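Local coordinates for motility protein B (Helicobacter pylori, PDB 3S03) that probably forms the flagellar motor's stator with MotA and might fasten it to the cell wall, represented here by its periplasmic OmpA-like part, at residues 25-30 / 139-144; 67-72 / 135-140. All coordinates share one frame; numbering follows the deposited sequence.

Contact 1. Residues 25-30 / 139-144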
ATOM      1  N   SER A  25      -4.307   7.406  -5.658  1.00 24.32           N
ATOM      2  CA  SER A  25      -4.841   7.721  -6.977  1.00 23.28           C
ATOM      3  C   SER A  25      -4.268   9.068  -7.350  1.00 20.85           C
ATOM      4  O   SER A  25      -4.127   9.939  -6.493  1.00 12.93           O
ATOM      5  CB  SER A  25      -6.375   7.826  -6.941  1.00 20.49           C
ATOM      6  OG  SER A  25      -6.986   6.554  -6.765  1.00 35.73           O
ATOM      7  N   ILE A  26      -3.945   9.239  -8.624  1.00 19.39           N
ATOM      8  CA  ILE A  26      -3.430  10.510  -9.092  1.00 21.84           C
ATOM      9  C   ILE A  26      -4.373  11.110 -10.119  1.00 28.41           C
ATOM     10  O   ILE A  26      -4.734  10.458 -11.107  1.00 23.79           O
ATOM     11  CB  ILE A  26      -2.044  10.366  -9.748  1.00 21.24           C
ATOM     12  CG1 ILE A  26      -1.044   9.765  -8.777  1.00 27.79           C
ATOM     13  CG2 ILE A  26      -1.521  11.707 -10.194  1.00 28.46           C
ATOM     14  CD1 ILE A  26       0.225   9.246  -9.473  1.00 27.59           C
ATOM     15  N   LEU A  27      -4.737  12.371  -9.891  1.00 30.89           N
ATOM     16  CA  LEU A  27      -5.537  13.126 -10.838  1.00 30.35           C
ATOM     17  C   LEU A  27      -4.649  14.162 -11.528  1.00 32.20           C
ATOM     18  O   LEU A  27      -4.290  15.181 -10.924  1.00 34.02           O
ATOM     19  CB  LEU A  27      -6.704  13.809 -10.112  1.00 29.29           C
ATOM     20  CG  LEU A  27      -7.749  14.478 -11.012  1.00 39.46           C
ATOM     21  CD1 LEU A  27      -8.342  13.476 -12.007  1.00 33.78           C
ATOM     22  CD2 LEU A  27      -8.828  15.170 -10.208  1.00 26.35           C
ATOM     23  N   LYS A  28      -4.312  13.907 -12.791  1.00 30.71           N
ATOM     24  CA  LYS A  28      -3.430  14.797 -13.548  1.00 31.19           C
ATOM     25  C   LYS A  28      -4.171  15.830 -14.401  1.00 36.01           C
ATOM     26  O   LYS A  28      -4.922  15.472 -15.315  1.00 40.44           O
ATOM     27  CB  LYS A  28      -2.493  13.981 -14.429  1.00 38.47           C
ATOM     28  CG  LYS A  28      -1.699  12.938 -13.676  1.00 30.54           C
ATOM     29  CD  LYS A  28      -0.785  12.212 -14.612  1.00 31.12           C
ATOM     30  CE  LYS A  28       0.201  11.312 -13.865  1.00 30.89           C
ATOM     31  NZ  LYS A  28       0.839  10.351 -14.820  1.00 32.30           N
ATOM     32  N   LEU A  29      -3.929  17.110 -14.109  1.00 31.41           N
ATOM     33  CA  LEU A  29      -4.564  18.212 -14.808  1.00 29.72           C
ATOM     34  C   LEU A  29      -3.497  19.151 -15.384  1.00 31.05           C
ATOM     35  O   LEU A  29      -2.710  19.718 -14.619  1.00 37.69           O
ATOM     36  CB  LEU A  29      -5.486  18.981 -13.842  1.00 32.01           C
ATOM     37  CG  LEU A  29      -6.171  18.190 -12.715  1.00 32.06           C
ATOM     38  CD1 LEU A  29      -6.682  19.111 -11.618  1.00 20.65           C
ATOM     39  CD2 LEU A  29      -7.291  17.299 -13.270  1.00 26.86           C
ATOM     40  N   PRO A  30      -3.465  19.330 -16.727  1.00 34.96           N
ATOM     41  CA  PRO A  30      -2.472  20.225 -17.370  1.00 36.03           C
ATOM     42  C   PRO A  30      -2.635  21.665 -16.908  1.00 34.98           C
ATOM     43  O   PRO A  30      -3.599  21.987 -16.217  1.00 42.31           O
ATOM     44  CB  PRO A  30      -2.782  20.096 -18.877  1.00 33.55           C
ATOM     45  CG  PRO A  30      -3.464  18.770 -19.005  1.00 45.47           C
ATOM     46  CD  PRO A  30      -4.293  18.639 -17.736  1.00 43.59           C
ATOM     47  N   ILE A 139      -3.442  16.073  -8.345  1.00 21.79           N
ATOM     48  CA  ILE A 139      -4.211  15.881  -7.123  1.00 24.37           C
ATOM     49  C   ILE A 139      -3.995  14.443  -6.730  1.00 21.72           C
ATOM     50  O   ILE A 139      -4.584  13.558  -7.335  1.00 19.62           O
ATOM     51  CB  ILE A 139      -5.727  16.063  -7.384  1.00 28.59           C
ATOM     52  CG1 ILE A 139      -6.009  17.400  -8.078  1.00 22.63           C
ATOM     53  CG2 ILE A 139      -6.529  15.900  -6.101  1.00 28.02           C
ATOM     54  CD1 ILE A 139      -6.041  18.580  -7.166  1.00 26.53           C
ATOM     55  N   PHE A 140      -3.139  14.207  -5.743  1.00 27.33           N
ATOM     56  CA  PHE A 140      -2.921  12.844  -5.249  1.00 28.78           C
ATOM     57  C   PHE A 140      -3.858  12.577  -4.067  1.00 31.06           C
ATOM     58  O   PHE A 140      -3.961  13.414  -3.167  1.00 28.05           O
ATOM     59  CB  PHE A 140      -1.464  12.654  -4.821  1.00 39.14           C
ATOM     60  CG  PHE A 140      -1.166  11.289  -4.229  1.00 44.87           C
ATOM     61  CD1 PHE A 140      -0.835  10.219  -5.055  1.00 50.15           C
ATOM     62  CD2 PHE A 140      -1.201  11.084  -2.855  1.00 35.70           C
ATOM     63  CE1 PHE A 140      -0.560   8.965  -4.522  1.00 42.67           C
ATOM     64  CE2 PHE A 140      -0.922   9.850  -2.327  1.00 36.67           C
ATOM     65  CZ  PHE A 140      -0.616   8.782  -3.164  1.00 41.12           C
ATOM     66  N   PHE A 141      -4.524  11.419  -4.089  1.00 27.57           N
ATOM     67  CA  PHE A 141      -5.449  10.983  -3.035  1.00 22.89           C
ATOM     68  C   PHE A 141      -4.839   9.802  -2.325  1.00 28.57           C
ATOM     69  O   PHE A 141      -4.122   9.026  -2.954  1.00 43.91           O
ATOM     70  CB  PHE A 141      -6.776  10.522  -3.638  1.00 25.32           C
ATOM     71  CG  PHE A 141      -7.490  11.571  -4.465  1.00 26.87           C
ATOM     72  CD1 PHE A 141      -8.598  12.227  -3.958  1.00 21.67           C
ATOM     73  CD2 PHE A 141      -7.076  11.870  -5.768  1.00 29.16           C
ATOM     74  CE1 PHE A 141      -9.282  13.176  -4.716  1.00 24.98           C
ATOM     75  CE2 PHE A 141      -7.754  12.819  -6.538  1.00 32.39           C
ATOM     76  CZ  PHE A 141      -8.861  13.478  -6.010  1.00 23.80           C
ATOM     77  N   SER A 142      -5.124   9.640  -1.033  1.00 30.49           N
ATOM     78  CA  SER A 142      -4.597   8.521  -0.241  1.00 25.53           C
ATOM     79  C   SER A 142      -5.105   8.536   1.209  1.00 27.99           C
ATOM     80  O   SER A 142      -6.104   9.184   1.526  1.00 32.94           O
ATOM     81  CB  SER A 142      -3.067   8.543  -0.245  1.00 23.12           C
ATOM     82  OG  SER A 142      -2.585   9.576   0.586  1.00 30.28           O
ATOM     83  N   THR A 143      -4.410   7.827   2.088  1.00 25.31           N
ATOM     84  CA  THR A 143      -4.798   7.739   3.496  1.00 36.73           C
ATOM     85  C   THR A 143      -3.527   7.488   4.296  1.00 32.15           C
ATOM     86  O   THR A 143      -2.465   7.313   3.714  1.00 38.80           O
ATOM     87  CB  THR A 143      -5.840   6.593   3.771  1.00 32.87           C
ATOM     88  OG1 THR A 143      -5.159   5.396   4.178  1.00 35.88           O
ATOM     89  CG2 THR A 143      -6.680   6.285   2.537  1.00 19.07           C
ATOM     90  N   ASP A 144      -3.617   7.462   5.616  1.00 37.94           N
ATOM     91  CA  ASP A 144      -2.414   7.210   6.417  1.00 47.30           C
ATOM     92  C   ASP A 144      -2.415   5.870   7.145  1.00 45.50           C
ATOM     93  O   ASP A 144      -2.108   5.808   8.341  1.00 45.49           O
ATOM     94  CB  ASP A 144      -2.144   8.362   7.384  1.00 40.87           C
ATOM     95  CG  ASP A 144      -1.706   9.629   6.670  1.00 66.07           C
ATOM     96  OD1 ASP A 144      -1.571  10.660   7.370  1.00 62.83           O
ATOM     97  OD2 ASP A 144      -1.513   9.604   5.423  1.00 45.74           O
TER

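Contact 2. Residues 67-72 / 135-140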
ATOM      1  N   ILE A  67      -5.980  14.348   0.701  1.00 28.51           N
ATOM      2  CA  ILE A  67      -5.890  14.864  -0.638  1.00 29.62           C
ATOM      3  C   ILE A  67      -4.769  15.860  -0.650  1.00 19.87           C
ATOM      4  O   ILE A  67      -4.823  16.875   0.018  1.00 26.46           O
ATOM      5  CB  ILE A  67      -7.208  15.563  -1.103  1.00 40.19           C
ATOM      6  CG1 ILE A  67      -8.371  14.573  -1.166  1.00 32.82           C
ATOM      7  CG2 ILE A  67      -7.018  16.157  -2.487  1.00 38.28           C
ATOM      8  CD1 ILE A  67      -9.069  14.357   0.141  1.00 39.46           C
ATOM      9  N   ASN A  68      -3.740  15.551  -1.412  1.00 26.35           N
ATOM     10  CA  ASN A  68      -2.560  16.399  -1.488  1.00 25.27           C
ATOM     11  C   ASN A  68      -2.488  16.958  -2.904  1.00 25.49           C
ATOM     12  O   ASN A  68      -2.580  16.188  -3.893  1.00 21.11           O
ATOM     13  CB  ASN A  68      -1.300  15.589  -1.142  1.00 15.57           C
ATOM     14  CG  ASN A  68       0.003  16.352  -1.423  1.00 18.61           C
ATOM     15  OD1 ASN A  68       0.994  15.778  -1.915  1.00 22.38           O
ATOM     16  ND2 ASN A  68       0.012  17.633  -1.108  1.00 17.80           N
ATOM     17  N   VAL A  69      -2.337  18.283  -2.983  1.00 20.43           N
ATOM     18  CA  VAL A  69      -2.286  19.003  -4.249  1.00 21.58           C
ATOM     19  C   VAL A  69      -0.850  19.369  -4.543  1.00 26.53           C
ATOM     20  O   VAL A  69      -0.286  20.268  -3.924  1.00 30.10           O
ATOM     21  CB  VAL A  69      -3.142  20.294  -4.240  1.00 28.96           C
ATOM     22  CG1 VAL A  69      -3.094  20.945  -5.584  1.00 28.92           C
ATOM     23  CG2 VAL A  69      -4.614  20.000  -3.851  1.00 30.91           C
ATOM     24  N   ARG A  70      -0.264  18.682  -5.513  1.00 23.33           N
ATOM     25  CA  ARG A  70       1.121  18.896  -5.877  1.00 20.97           C
ATOM     26  C   ARG A  70       1.240  19.657  -7.204  1.00 19.45           C
ATOM     27  O   ARG A  70       0.521  19.379  -8.148  1.00 24.24           O
ATOM     28  CB  ARG A  70       1.800  17.534  -5.951  1.00 23.42           C
ATOM     29  CG  ARG A  70       0.804  16.399  -6.193  1.00 28.74           C
ATOM     30  CD  ARG A  70       1.433  15.001  -6.096  1.00 33.56           C
ATOM     31  NE  ARG A  70       1.573  14.532  -4.720  1.00 28.68           N
ATOM     32  CZ  ARG A  70       1.924  13.291  -4.380  1.00 32.52           C
ATOM     33  NH1 ARG A  70       2.162  12.372  -5.311  1.00 22.58           N
ATOM     34  NH2 ARG A  70       2.029  12.962  -3.100  1.00 29.65           N
ATOM     35  N   GLY A  71       2.149  20.620  -7.260  1.00 17.19           N
ATOM     36  CA  GLY A  71       2.326  21.443  -8.437  1.00 13.25           C
ATOM     37  C   GLY A  71       3.691  21.164  -9.001  1.00 19.75           C
ATOM     38  O   GLY A  71       4.602  20.826  -8.257  1.00 18.86           O
ATOM     39  N   PHE A  72       3.820  21.299 -10.321  1.00 22.75           N
ATOM     40  CA  PHE A  72       5.071  21.034 -11.059  1.00 24.82           C
ATOM     41  C   PHE A  72       5.251  22.166 -12.040  1.00 23.53           C
ATOM     42  O   PHE A  72       4.283  22.829 -12.359  1.00 28.84           O
ATOM     43  CB  PHE A  72       4.953  19.719 -11.846  1.00 14.00           C
ATOM     44  CG  PHE A  72       4.622  18.546 -10.988  1.00 15.15           C
ATOM     45  CD1 PHE A  72       5.617  17.666 -10.581  1.00 11.24           C
ATOM     46  CD2 PHE A  72       3.315  18.332 -10.544  1.00 20.30           C
ATOM     47  CE1 PHE A  72       5.336  16.589  -9.751  1.00 11.17           C
ATOM     48  CE2 PHE A  72       3.024  17.244  -9.723  1.00 20.24           C
ATOM     49  CZ  PHE A  72       4.058  16.366  -9.335  1.00 11.03           C
ATOM     50  N   ASN A 135       3.810  21.203 -16.471  1.00 29.55           N
ATOM     51  CA  ASN A 135       3.387  22.329 -15.622  1.00 28.39           C
ATOM     52  C   ASN A 135       2.002  22.021 -15.043  1.00 32.01           C
ATOM     53  O   ASN A 135       1.272  22.906 -14.575  1.00 30.80           O
ATOM     54  CB  ASN A 135       3.353  23.617 -16.449  1.00 34.37           C
ATOM     55  CG  ASN A 135       4.685  23.901 -17.152  1.00 50.33           C
ATOM     56  OD1 ASN A 135       5.620  24.399 -16.535  1.00 50.38           O
ATOM     57  ND2 ASN A 135       4.772  23.581 -18.443  1.00 42.02           N
ATOM     58  N   ARG A 136       1.661  20.739 -15.080  1.00 24.10           N
ATOM     59  CA  ARG A 136       0.413  20.217 -14.559  1.00 26.14           C
ATOM     60  C   ARG A 136       0.282  20.395 -13.055  1.00 29.63           C
ATOM     61  O   ARG A 136       1.273  20.575 -12.322  1.00 29.30           O
ATOM     62  CB  ARG A 136       0.334  18.710 -14.844  1.00 34.31           C
ATOM     63  CG  ARG A 136       1.170  17.849 -13.867  1.00 30.48           C
ATOM     64  CD  ARG A 136       1.491  16.482 -14.439  1.00 31.00           C
ATOM     65  NE  ARG A 136       2.473  15.729 -13.653  1.00 26.68           N
ATOM     66  CZ  ARG A 136       3.790  15.970 -13.628  1.00 38.74           C
ATOM     67  NH1 ARG A 136       4.321  16.989 -14.317  1.00 28.10           N
ATOM     68  NH2 ARG A 136       4.587  15.191 -12.893  1.00 26.33           N
ATOM     69  N   VAL A 137      -0.950  20.325 -12.596  1.00 17.99           N
ATOM     70  CA  VAL A 137      -1.184  20.166 -11.188  1.00 18.40           C
ATOM     71  C   VAL A 137      -1.579  18.693 -11.034  1.00 20.82           C
ATOM     72  O   VAL A 137      -2.241  18.105 -11.904  1.00 13.87           O
ATOM     73  CB  VAL A 137      -2.291  21.136 -10.621  1.00 19.19           C
ATOM     74  CG1 VAL A 137      -2.735  20.691  -9.250  1.00 17.58           C
ATOM     75  CG2 VAL A 137      -1.769  22.598 -10.520  1.00 12.66           C
ATOM     76  N   GLU A 138      -1.138  18.087  -9.945  1.00 18.28           N
ATOM     77  CA  GLU A 138      -1.501  16.716  -9.648  1.00 23.74           C
ATOM     78  C   GLU A 138      -2.261  16.654  -8.318  1.00 26.38           C
ATOM     79  O   GLU A 138      -1.787  17.131  -7.285  1.00 29.87           O
ATOM     80  CB  GLU A 138      -0.244  15.843  -9.585  1.00 17.78           C
ATOM     81  CG  GLU A 138      -0.045  14.928 -10.805  1.00 22.97           C
ATOM     82  CD  GLU A 138       1.270  14.149 -10.751  1.00 27.32           C
ATOM     83  OE1 GLU A 138       1.790  13.910  -9.621  1.00 20.66           O
ATOM     84  OE2 GLU A 138       1.785  13.788 -11.838  1.00 23.96           O
ATOM     85  N   ILE A 139      -3.442  16.073  -8.345  1.00 21.79           N
ATOM     86  CA  ILE A 139      -4.211  15.881  -7.123  1.00 24.37           C
ATOM     87  C   ILE A 139      -3.995  14.443  -6.730  1.00 21.72           C
ATOM     88  O   ILE A 139      -4.584  13.558  -7.335  1.00 19.62           O
ATOM     89  CB  ILE A 139      -5.727  16.063  -7.384  1.00 28.59           C
ATOM     90  CG1 ILE A 139      -6.009  17.400  -8.078  1.00 22.63           C
ATOM     91  CG2 ILE A 139      -6.529  15.900  -6.101  1.00 28.02           C
ATOM     92  CD1 ILE A 139      -6.041  18.580  -7.166  1.00 26.53           C
ATOM     93  N   PHE A 140      -3.139  14.207  -5.743  1.00 27.33           N
ATOM     94  CA  PHE A 140      -2.921  12.844  -5.249  1.00 28.78           C
ATOM     95  C   PHE A 140      -3.858  12.577  -4.067  1.00 31.06           C
ATOM     96  O   PHE A 140      -3.961  13.414  -3.167  1.00 28.05           O
ATOM     97  CB  PHE A 140      -1.464  12.654  -4.821  1.00 39.14           C
ATOM     98  CG  PHE A 140      -1.166  11.289  -4.229  1.00 44.87           C
ATOM     99  CD1 PHE A 140      -0.835  10.219  -5.055  1.00 50.15           C
ATOM    100  CD2 PHE A 140      -1.201  11.084  -2.855  1.00 35.70           C
ATOM    101  CE1 PHE A 140      -0.560   8.965  -4.522  1.00 42.67           C
ATOM    102  CE2 PHE A 140      -0.922   9.850  -2.327  1.00 36.67           C
ATOM    103  CZ  PHE A 140      -0.616   8.782  -3.164  1.00 41.12           C
TER

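Contact 1. Residues 25-30 / 139-144
Phe140 and Ile26 meet because of how each side chain leaves its strand: the ring of Phe140 is swung opposite its own backbone N (chi1 177°), while Ile26 turns CG1 back beside its N (chi1 -58°). CG1 of Ile26 thereby comes to the edge of the ring, near its plane, 3.8 Å from CD1 of Phe140. On the other face of the sheet Leu27 and Ile139 lie side by side and point the same way, CB of Leu27 being 3.7 Å from CB of Ile139. There too, CB of Leu27 meets the edge of the Phe141 ring at CE2, 3.9 Å. Leu29 adds CD1 against CG1 of Ile139. Large apolar residues suit this buried face; Ser25, also on it, is small, and its OG makes a weak hydrogen bond to His152 ND1 of the second subunit.

The backbones form a regular antiparallel ladder (167°) joining strands far apart in the chain within the OmpA-like domain. Ser25 with Phe141 and Leu27 with Ile139 are hydrogen-bonded pairs, and Ile26 with Phe140 is the non-hydrogen-bonded pair between them. The bond from Phe141 N to Ser25 O is 2.9 Å and nearly straight; its return, from Ser25 N to Phe141 O, is 3.2 Å.

Strand 137-142 is central in the sheet, flanked by 24-29 and 66-71. Helix 47-58 covers the face of Leu27, Leu29 and Phe141 through Tyr50, Ile54 and Ile58. Leu155 and Phe159 of the second subunit also pack there, and Ile21 of strand 18-21 meets Ile26 and Phe140 on the opposite face.

Contact 2. Residues 67-72 / 135-140
Arg70 reaches across to Glu138 and Phe140, and its course can be followed outward from CB, which lies near the carbonyl oxygen of Glu138. With chi1 at an unusual 23°, CG is placed 2.9 Å from O of Glu138, a doubtful closeness and not a bond; it also meets CB of Glu138 (3.6 Å). CD touches both OE1 of Glu138 and CB of Phe140. A bend at chi3 (81°) then lays the guanidinium flat on Phe140, the planes only 5° apart. CZ of Arg70 sits 3.5 Å from CB of Phe140, so the group is centred over CB and overlaps the CG end of the ring. NE and NH2 both grip OD1 of Asn68, which lies in the guanidinium plane, and this side-on hold fixes the rotation of the group. NH1 lies 3.7 Å from CG of Phe140 and, beyond salt-bridge range, 4.6 Å from OE1 of Glu138. Arginine suits the place because its flat cation can stack and donate at once.

A second stack closes the other end. The guanidinium of Arg136 covers one face of the Phe72 ring, with CZ 3.8 Å from the ring centroid, a cation-pi contact. NE of Arg136 makes a salt bridge to OE2 of Glu138 (2.7 Å), while OE1 of Glu138 approaches CZ of Phe72. The buried carboxylate would probably be kept charged by this partner.

This is an inner antiparallel pairing of the OmpA-like sheet, polar and stacked on one face, apolar on the other, where Val69 packs on Val137 and Ile139. Paired backbone bonds tie Asn68 to Phe140 and Arg70 to Glu138.

Strand 111-115 runs parallel along the far side of 66-71. Helix 86-103 covers Val69 with Ala94 and Leu101, and Tyr116 stacks on Phe72.

Contacts 1 and 2 lie on the two flanks of strand 137-142, their centres about 7 Å apart, and together place three adjacent strands, each antiparallel to its neighbour, at the middle of the OmpA-like sheet. Ile139 and Phe140 belong to both. The pairing of contact 1 extends into segment 135-140 through a probable hydrogen bond from Val137 N to Leu29 O, 2.7 Å. On the face of Phe140, CG2 of Ile26 packs on CG of Glu138 at 3.6 Å, so the aliphatic part of Glu138 bridges the two contacts, while CE of Lys28 packs on OE2 of Glu138. The second subunit packs against contact 1 but does not touch contact 2.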